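Local coordinates for protein methylocystis parvus OBBP MbnE (Methylocystis parvus OBBP, PDB 5ICQ) that probably binds the copper-chelating peptide methanobactin in the periplasm for uptake, as a family 5 extracellular solute-binding protein, at residues D284-E288 and Q576-S581; S445-M449 and F492-I496. All blocks are in the same frame, centred on the assembly; numbering follows the deposited sequence.

Contact 1. Residues D284-E288 and Q576-S581; sequences DYRDE and QWIAHS
R286 and A579 face each other as an antiparallel hydrogen-bonded pair: R286 N gives to A579 O at 2.9 Å, and A579 N returns a bond to R286 O. S581 N bonds D284 O at one end; at the other E288 N gives a single bond to W577 O, and a water bridges E288 O and W577 N. Between them Y285 and D287 sit opposite H580 and I578 in non-hydrogen-bonded pairs, their CA-H groups leaning on carbonyl oxygens across the gap.

On the face with Y285, D287, I578 and H580, the methyl CG2 of I578 lies 3.3 Å from Y285 OH and 3.4 Å from D287 OD1, while its CD1 reaches the ring at Y285 CE2. D287 OD1 also receives Q576 NE2 at 2.9 Å, met from above the carboxylate plane through a bent bond (139°). Q576 gets there because its side chain runs extended, CG anti to the backbone N (chi1 -174°); its OE1 is held by the backbone of I597. A water joins Q576 NE2 to Y285 OH.

On the other face R286 CG packs against A579 CB at 4.0 Å. The guanidinium of R286 then turns along its own strand, NH2 bonding E288 OE2 at 2.8 Å in a salt bridge, while E288 OE1 pairs with R293 and Y298 bonds OE2. F278 of helix 271-279 covers R286 and A579, and W294 stacks on W577. Strand 308-313 lies along the far edge of 576-581, which makes this a three-stranded antiparallel sheet in which a late strand of the chain is the middle member.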
ATOM      1  N   ASP A 284      13.662 -18.852  -7.933  1.00 13.75           N
ATOM      2  CA  ASP A 284      14.846 -18.290  -7.294  1.00 11.23           C
ATOM      3  C   ASP A 284      14.557 -17.464  -6.042  1.00 14.78           C
ATOM      4  O   ASP A 284      15.499 -17.146  -5.302  1.00 12.34           O
ATOM      5  CB  ASP A 284      15.607 -17.429  -8.315  1.00 10.43           C
ATOM      6  CG  ASP A 284      16.257 -18.270  -9.411  1.00 15.92           C
ATOM      7  OD1 ASP A 284      16.791 -19.347  -9.081  1.00 18.74           O
ATOM      8  OD2 ASP A 284      16.231 -17.860 -10.592  1.00 18.85           O
ATOM      9  N   TYR A 285      13.300 -17.124  -5.775  1.00 10.06           N
ATOM     10  CA  TYR A 285      12.953 -16.131  -4.764  1.00  8.84           C
ATOM     11  C   TYR A 285      11.506 -16.339  -4.343  1.00 12.99           C
ATOM     12  O   TYR A 285      10.661 -16.667  -5.180  1.00 11.68           O
ATOM     13  CB  TYR A 285      13.138 -14.701  -5.313  1.00 10.36           C
ATOM     14  CG  TYR A 285      12.726 -13.616  -4.338  1.00 11.40           C
ATOM     15  CD1 TYR A 285      11.409 -13.177  -4.272  1.00 13.33           C
ATOM     16  CD2 TYR A 285      13.658 -13.041  -3.473  1.00 15.50           C
ATOM     17  CE1 TYR A 285      11.024 -12.208  -3.378  1.00 16.14           C
ATOM     18  CE2 TYR A 285      13.276 -12.052  -2.574  1.00 17.34           C
ATOM     19  CZ  TYR A 285      11.956 -11.654  -2.531  1.00 17.29           C
ATOM     20  OH  TYR A 285      11.553 -10.687  -1.648  1.00 22.04           O
ATOM     21  N   ARG A 286      11.216 -16.125  -3.060  1.00  9.34           N
ATOM     22  CA  ARG A 286       9.833 -16.113  -2.605  1.00 11.59           C
ATOM     23  C   ARG A 286       9.690 -15.211  -1.386  1.00 14.85           C
ATOM     24  O   ARG A 286      10.624 -15.053  -0.587  1.00 12.64           O
ATOM     25  CB  ARG A 286       9.318 -17.529  -2.287  1.00 16.77           C
ATOM     26  CG  ARG A 286      10.047 -18.253  -1.167  1.00 16.32           C
ATOM     27  CD  ARG A 286       9.464 -19.666  -0.950  1.00 15.84           C
ATOM     28  NE  ARG A 286       8.256 -19.651  -0.129  1.00 13.68           N
ATOM     29  CZ  ARG A 286       7.008 -19.773  -0.584  1.00 14.85           C
ATOM     30  NH1 ARG A 286       6.763 -19.931  -1.883  1.00 18.10           N
ATOM     31  NH2 ARG A 286       5.994 -19.742   0.278  1.00 17.80           N
ATOM     32  N   ASP A 287       8.514 -14.590  -1.280  1.00  9.26           N
ATOM     33  CA  ASP A 287       8.046 -13.949  -0.056  1.00 11.72           C
ATOM     34  C   ASP A 287       7.158 -14.928   0.704  1.00 17.60           C
ATOM     35  O   ASP A 287       6.255 -15.528   0.118  1.00 18.91           O
ATOM     36  CB  ASP A 287       7.251 -12.681  -0.379  1.00 20.89           C
ATOM     37  CG  ASP A 287       8.086 -11.625  -1.054  1.00 26.56           C
ATOM     38  OD1 ASP A 287       9.202 -11.346  -0.566  1.00 28.61           O
ATOM     39  OD2 ASP A 287       7.627 -11.076  -2.076  1.00 29.71           O
ATOM     40  N   GLU A 288       7.399 -15.080   2.004  1.00 15.11           N
ATOM     41  CA  GLU A 288       6.605 -15.970   2.836  1.00 12.55           C
ATOM     42  C   GLU A 288       5.544 -15.167   3.574  1.00 17.55           C
ATOM     43  O   GLU A 288       5.865 -14.175   4.236  1.00 16.93           O
ATOM     44  CB  GLU A 288       7.484 -16.718   3.842  1.00 12.28           C
ATOM     45  CG  GLU A 288       6.748 -17.799   4.581  1.00 11.46           C
ATOM     46  CD  GLU A 288       6.095 -18.762   3.627  1.00 17.33           C
ATOM     47  OE1 GLU A 288       4.847 -18.741   3.506  1.00 18.23           O
ATOM     48  OE2 GLU A 288       6.841 -19.515   2.980  1.00 18.59           O
ATOM     49  N   GLN A 576       9.691  -8.456   6.806  1.00 11.97           N
ATOM     50  CA  GLN A 576       9.355  -9.223   5.616  1.00 10.27           C
ATOM     51  C   GLN A 576      10.155 -10.521   5.598  1.00 12.26           C
ATOM     52  O   GLN A 576      11.375 -10.507   5.784  1.00 14.53           O
ATOM     53  CB  GLN A 576       9.640  -8.399   4.360  1.00 13.73           C
ATOM     54  CG  GLN A 576       9.170  -9.092   3.085  1.00 21.36           C
ATOM     55  CD  GLN A 576       9.276  -8.200   1.864  1.00 23.00           C
ATOM     56  OE1 GLN A 576       9.145  -6.974   1.958  1.00 19.91           O
ATOM     57  NE2 GLN A 576       9.522  -8.809   0.713  1.00 20.33           N
ATOM     58  N   TRP A 577       9.464 -11.642   5.398  1.00 11.73           N
ATOM     59  CA  TRP A 577      10.074 -12.969   5.403  1.00  9.78           C
ATOM     60  C   TRP A 577      10.325 -13.386   3.957  1.00 14.42           C
ATOM     61  O   TRP A 577       9.379 -13.474   3.163  1.00 13.44           O
ATOM     62  CB  TRP A 577       9.162 -13.984   6.105  1.00  9.27           C
ATOM     63  CG  TRP A 577       8.700 -13.520   7.463  1.00 10.91           C
ATOM     64  CD1 TRP A 577       9.365 -12.670   8.313  1.00 15.64           C
ATOM     65  CD2 TRP A 577       7.471 -13.859   8.115  1.00 10.49           C
ATOM     66  NE1 TRP A 577       8.623 -12.468   9.455  1.00 15.12           N
ATOM     67  CE2 TRP A 577       7.452 -13.176   9.353  1.00 13.41           C
ATOM     68  CE3 TRP A 577       6.383 -14.671   7.772  1.00 20.25           C
ATOM     69  CZ2 TRP A 577       6.396 -13.296  10.257  1.00 17.51           C
ATOM     70  CZ3 TRP A 577       5.328 -14.784   8.668  1.00 20.70           C
ATOM     71  CH2 TRP A 577       5.343 -14.096   9.897  1.00 18.34           C
ATOM     72  N   ILE A 578      11.595 -13.604   3.602  1.00  8.69           N
ATOM     73  CA  ILE A 578      11.943 -13.981   2.237  1.00  9.94           C
ATOM     74  C   ILE A 578      12.859 -15.199   2.244  1.00 13.97           C
ATOM     75  O   ILE A 578      13.481 -15.543   3.252  1.00 15.31           O
ATOM     76  CB  ILE A 578      12.606 -12.823   1.452  1.00 13.78           C
ATOM     77  CG1 ILE A 578      14.032 -12.590   1.947  1.00 16.35           C
ATOM     78  CG2 ILE A 578      11.779 -11.531   1.575  1.00 11.57           C
ATOM     79  CD1 ILE A 578      14.837 -11.605   1.062  1.00 16.38           C
ATOM     80  N   ALA A 579      12.930 -15.862   1.093  1.00  9.96           N
ATOM     81  CA  ALA A 579      13.899 -16.924   0.873  1.00 10.56           C
ATOM     82  C   ALA A 579      14.351 -16.850  -0.572  1.00 12.73           C
ATOM     83  O   ALA A 579      13.601 -16.397  -1.441  1.00 11.35           O
ATOM     84  CB  ALA A 579      13.328 -18.315   1.179  1.00  9.24           C
ATOM     85  N   HIS A 580      15.583 -17.291  -0.828  1.00 12.00           N
ATOM     86  CA  HIS A 580      16.125 -17.129  -2.167  1.00 14.61           C
ATOM     87  C   HIS A 580      17.289 -18.083  -2.391  1.00 15.34           C
ATOM     88  O   HIS A 580      17.954 -18.515  -1.444  1.00 14.96           O
ATOM     89  CB  HIS A 580      16.588 -15.686  -2.399  1.00 12.67           C
ATOM     90  CG  HIS A 580      17.622 -15.232  -1.424  1.00 15.34           C
ATOM     91  ND1 HIS A 580      18.969 -15.466  -1.607  1.00 19.95           N
ATOM     92  CD2 HIS A 580      17.512 -14.566  -0.250  1.00 23.06           C
ATOM     93  CE1 HIS A 580      19.644 -14.964  -0.589  1.00 21.13           C
ATOM     94  NE2 HIS A 580      18.784 -14.415   0.251  1.00 22.81           N
ATOM     95  N   SER A 581      17.521 -18.407  -3.660  1.00 12.78           N
ATOM     96  CA  SER A 581      18.749 -19.088  -4.047  1.00 13.41           C
ATOM     97  C   SER A 581      19.956 -18.238  -3.666  1.00 13.65           C
ATOM     98  O   SER A 581      19.921 -17.007  -3.733  1.00 13.37           O
ATOM     99  CB  SER A 581      18.751 -19.351  -5.558  1.00 15.81           C
ATOM    100  OG  SER A 581      20.043 -19.731  -5.997  1.00 16.00           O
TER
HETATM  101  O   HOH W   1      19.447 -20.118  -9.229  1.00 45.05           O
HETATM  102  O   HOH W   2      10.128  -8.184  -1.961  1.00 23.23           O
HETATM  103  O   HOH W   3       6.771 -11.600   4.177  1.00 24.33           O

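Contact 2. Residues S445-M449 and F492-I496; sequences SFEIM and FDMMI
M494 packs beside I448 and F446 at the apolar centre. Its side chain runs alongside that of I448, pointing the same way, with SD 3.8 Å from I448 CG1. The same sulfur lies 3.7 Å from F446 CE2, an oblique Met-aromatic contact with SD 5.0 Å from the ring centroid and 73° off its normal. CG anti to the backbone N (chi1 176°) and an extended second torsion carry SD alongside I448; the bend at the last torsion brings CE beside F446 CE2. Y462 and A459 of helix 453-467 border this side, and F333 meets the F446 ring edge to face.

On the opposite side of the sheet M449 and M495 also run side by side, M449 CE coming 4.0 Å from M495 SD and touching F492 CB. M495 SD in turn rests over one face of the F492 ring, offset toward the rim. Y483 of helix 480-489 touches both methionines.

The strands run parallel, joined by M449 N to M494 O at 2.9 Å; the bond from M494 N to E447 O is weak. Just before the strand, D493 OD2 accepts E447 N at 2.9 Å through its anti lone pair, and OD1 forms a salt bridge with R330. Replacing D493 by an alanine removes the carboxylate, which would probably leave the E447 amide without this acceptor and take one carboxylate partner from R330. One water joins E447 O, E447 OE2 and D493 N, and R486 pairs with the E447 carboxylate.

The packing on both faces is mainly methionine, isoleucine and phenylalanine, whereas few direct backbone bonds join the segments; D493 and two waters, one of them bridging M449 O to I496 N, supply further links.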
ATOM      1  N   SER A 445     -26.462  -7.599  21.253  1.00 10.99           N
ATOM      2  CA  SER A 445     -25.980  -8.660  20.380  1.00 14.44           C
ATOM      3  C   SER A 445     -25.710  -8.101  18.989  1.00 16.97           C
ATOM      4  O   SER A 445     -26.340  -7.134  18.555  1.00 14.64           O
ATOM      5  CB  SER A 445     -26.963  -9.839  20.315  1.00 28.55           C
ATOM      6  OG  SER A 445     -28.061  -9.551  19.497  1.00 29.96           O
ATOM      7  N   PHE A 446     -24.749  -8.711  18.301  1.00  9.99           N
ATOM      8  CA  PHE A 446     -24.379  -8.239  16.973  1.00  9.03           C
ATOM      9  C   PHE A 446     -23.707  -9.370  16.213  1.00 12.31           C
ATOM     10  O   PHE A 446     -23.395 -10.425  16.767  1.00 13.52           O
ATOM     11  CB  PHE A 446     -23.482  -6.991  17.037  1.00  8.00           C
ATOM     12  CG  PHE A 446     -22.050  -7.240  17.498  1.00 11.85           C
ATOM     13  CD1 PHE A 446     -21.735  -7.281  18.847  1.00  9.06           C
ATOM     14  CD2 PHE A 446     -21.016  -7.370  16.572  1.00 11.48           C
ATOM     15  CE1 PHE A 446     -20.422  -7.470  19.272  1.00  9.35           C
ATOM     16  CE2 PHE A 446     -19.691  -7.572  16.985  1.00 11.51           C
ATOM     17  CZ  PHE A 446     -19.393  -7.616  18.340  1.00  7.71           C
ATOM     18  N   GLU A 447     -23.479  -9.129  14.929  1.00  7.85           N
ATOM     19  CA  GLU A 447     -22.916 -10.134  14.043  1.00  5.47           C
ATOM     20  C   GLU A 447     -21.599  -9.632  13.469  1.00  9.34           C
ATOM     21  O   GLU A 447     -21.509  -8.473  13.048  1.00 11.16           O
ATOM     22  CB  GLU A 447     -23.896 -10.438  12.913  1.00  9.11           C
ATOM     23  CG  GLU A 447     -23.320 -11.305  11.809  1.00 11.80           C
ATOM     24  CD  GLU A 447     -24.197 -11.271  10.566  1.00 23.58           C
ATOM     25  OE1 GLU A 447     -25.048 -12.159  10.403  1.00 18.94           O
ATOM     26  OE2 GLU A 447     -24.046 -10.329   9.770  1.00 26.74           O
ATOM     27  N   ILE A 448     -20.583 -10.498  13.441  1.00  8.41           N
ATOM     28  CA  ILE A 448     -19.345 -10.233  12.704  1.00  6.90           C
ATOM     29  C   ILE A 448     -19.413 -10.993  11.393  1.00 12.73           C
ATOM     30  O   ILE A 448     -19.440 -12.229  11.389  1.00  9.17           O
ATOM     31  CB  ILE A 448     -18.094 -10.661  13.491  1.00  6.23           C
ATOM     32  CG1 ILE A 448     -18.027  -9.960  14.852  1.00  9.28           C
ATOM     33  CG2 ILE A 448     -16.814 -10.374  12.655  1.00  6.31           C
ATOM     34  CD1 ILE A 448     -16.852 -10.447  15.726  1.00  9.72           C
ATOM     35  N   MET A 449     -19.405 -10.275  10.274  1.00  7.88           N
ATOM     36  CA  MET A 449     -19.415 -10.924   8.970  1.00  8.08           C
ATOM     37  C   MET A 449     -17.980 -11.227   8.555  1.00  8.62           C
ATOM     38  O   MET A 449     -17.124 -10.340   8.596  1.00 10.54           O
ATOM     39  CB  MET A 449     -20.101 -10.032   7.930  1.00  9.28           C
ATOM     40  CG  MET A 449     -20.032 -10.577   6.523  1.00 11.27           C
ATOM     41  SD  MET A 449     -20.885  -9.504   5.318  1.00 14.37           S
ATOM     42  CE  MET A 449     -19.747  -8.124   5.179  1.00  8.68           C
ATOM     43  N   PHE A 492     -23.632  -4.665   7.529  1.00  8.51           N
ATOM     44  CA  PHE A 492     -22.941  -5.457   8.542  1.00  7.39           C
ATOM     45  C   PHE A 492     -22.946  -4.668   9.846  1.00 13.88           C
ATOM     46  O   PHE A 492     -23.101  -3.440   9.845  1.00  7.99           O
ATOM     47  CB  PHE A 492     -21.503  -5.802   8.107  1.00  8.55           C
ATOM     48  CG  PHE A 492     -20.645  -4.583   7.808  1.00 11.39           C
ATOM     49  CD1 PHE A 492     -19.990  -3.908   8.834  1.00  9.46           C
ATOM     50  CD2 PHE A 492     -20.501  -4.121   6.503  1.00 11.43           C
ATOM     51  CE1 PHE A 492     -19.223  -2.776   8.568  1.00 14.04           C
ATOM     52  CE2 PHE A 492     -19.722  -2.994   6.224  1.00 11.50           C
ATOM     53  CZ  PHE A 492     -19.086  -2.324   7.260  1.00 11.81           C
ATOM     54  N   ASP A 493     -22.820  -5.398  10.964  1.00  7.64           N
ATOM     55  CA  ASP A 493     -22.551  -4.747  12.248  1.00  9.20           C
ATOM     56  C   ASP A 493     -21.058  -4.520  12.426  1.00 13.31           C
ATOM     57  O   ASP A 493     -20.627  -3.438  12.854  1.00  9.81           O
ATOM     58  CB  ASP A 493     -23.062  -5.599  13.423  1.00  5.09           C
ATOM     59  CG  ASP A 493     -24.572  -5.776  13.431  1.00 16.56           C
ATOM     60  OD1 ASP A 493     -25.307  -4.869  12.968  1.00 13.14           O
ATOM     61  OD2 ASP A 493     -25.019  -6.835  13.929  1.00 11.86           O
ATOM     62  N   MET A 494     -20.269  -5.545  12.107  1.00  7.62           N
ATOM     63  CA  MET A 494     -18.819  -5.535  12.228  1.00 10.23           C
ATOM     64  C   MET A 494     -18.248  -6.430  11.140  1.00  8.78           C
ATOM     65  O   MET A 494     -18.850  -7.446  10.782  1.00  8.20           O
ATOM     66  CB  MET A 494     -18.373  -6.041  13.611  1.00  6.30           C
ATOM     67  CG  MET A 494     -16.843  -6.147  13.784  1.00  6.25           C
ATOM     68  SD  MET A 494     -16.401  -6.583  15.486  1.00  9.10           S
ATOM     69  CE  MET A 494     -16.710  -5.031  16.316  1.00 11.32           C
ATOM     70  N   MET A 495     -17.099  -6.044  10.605  1.00  5.46           N
ATOM     71  CA  MET A 495     -16.402  -6.885   9.645  1.00  6.90           C
ATOM     72  C   MET A 495     -14.930  -6.561   9.789  1.00  8.94           C
ATOM     73  O   MET A 495     -14.552  -5.655  10.535  1.00 14.09           O
ATOM     74  CB  MET A 495     -16.905  -6.657   8.208  1.00  8.60           C
ATOM     75  CG  MET A 495     -16.696  -5.251   7.674  1.00 12.60           C
ATOM     76  SD  MET A 495     -17.108  -5.163   5.899  1.00 25.21           S
ATOM     77  CE  MET A 495     -15.627  -5.886   5.186  1.00 31.67           C
ATOM     78  N   ILE A 496     -14.087  -7.310   9.093  1.00  7.21           N
ATOM     79  CA  ILE A 496     -12.648  -7.054   9.133  1.00  6.57           C
ATOM     80  C   ILE A 496     -12.291  -6.220   7.915  1.00 13.05           C
ATOM     81  O   ILE A 496     -12.680  -6.558   6.792  1.00 13.53           O
ATOM     82  CB  ILE A 496     -11.850  -8.367   9.199  1.00  9.26           C
ATOM     83  CG1 ILE A 496     -12.062  -8.995  10.582  1.00 13.66           C
ATOM     84  CG2 ILE A 496     -10.367  -8.100   8.938  1.00 12.39           C
ATOM     85  CD1 ILE A 496     -11.516 -10.413  10.730  1.00 16.84           C
TER
HETATM   86  O   HOH W   4     -22.438  -8.160  10.417  1.00 12.20           O
HETATM   87  O   HOH W   5     -14.764  -9.647   7.509  1.00 11.31           O

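Overall arrangement
Contacts 1 and 2 lie in separate sheets, their centres about 36 Å apart and their nearest atoms about 17 Å apart, and they do not touch. In sequence contact 2 is nested within the 287 residues that separate the two segments of contact 1. After 284-288 the chain adds strand 308-313 to the same small sheet, then enters the mixed sheet of contact 2, and comes back through strand 567-572 of that sheet before 576-581 pairs in contact 1. This is consistent with the two-lobed plan of periplasmic binding proteins. A sulfate, probably from crystallisation, lies about 5 Å from the E288 side chain.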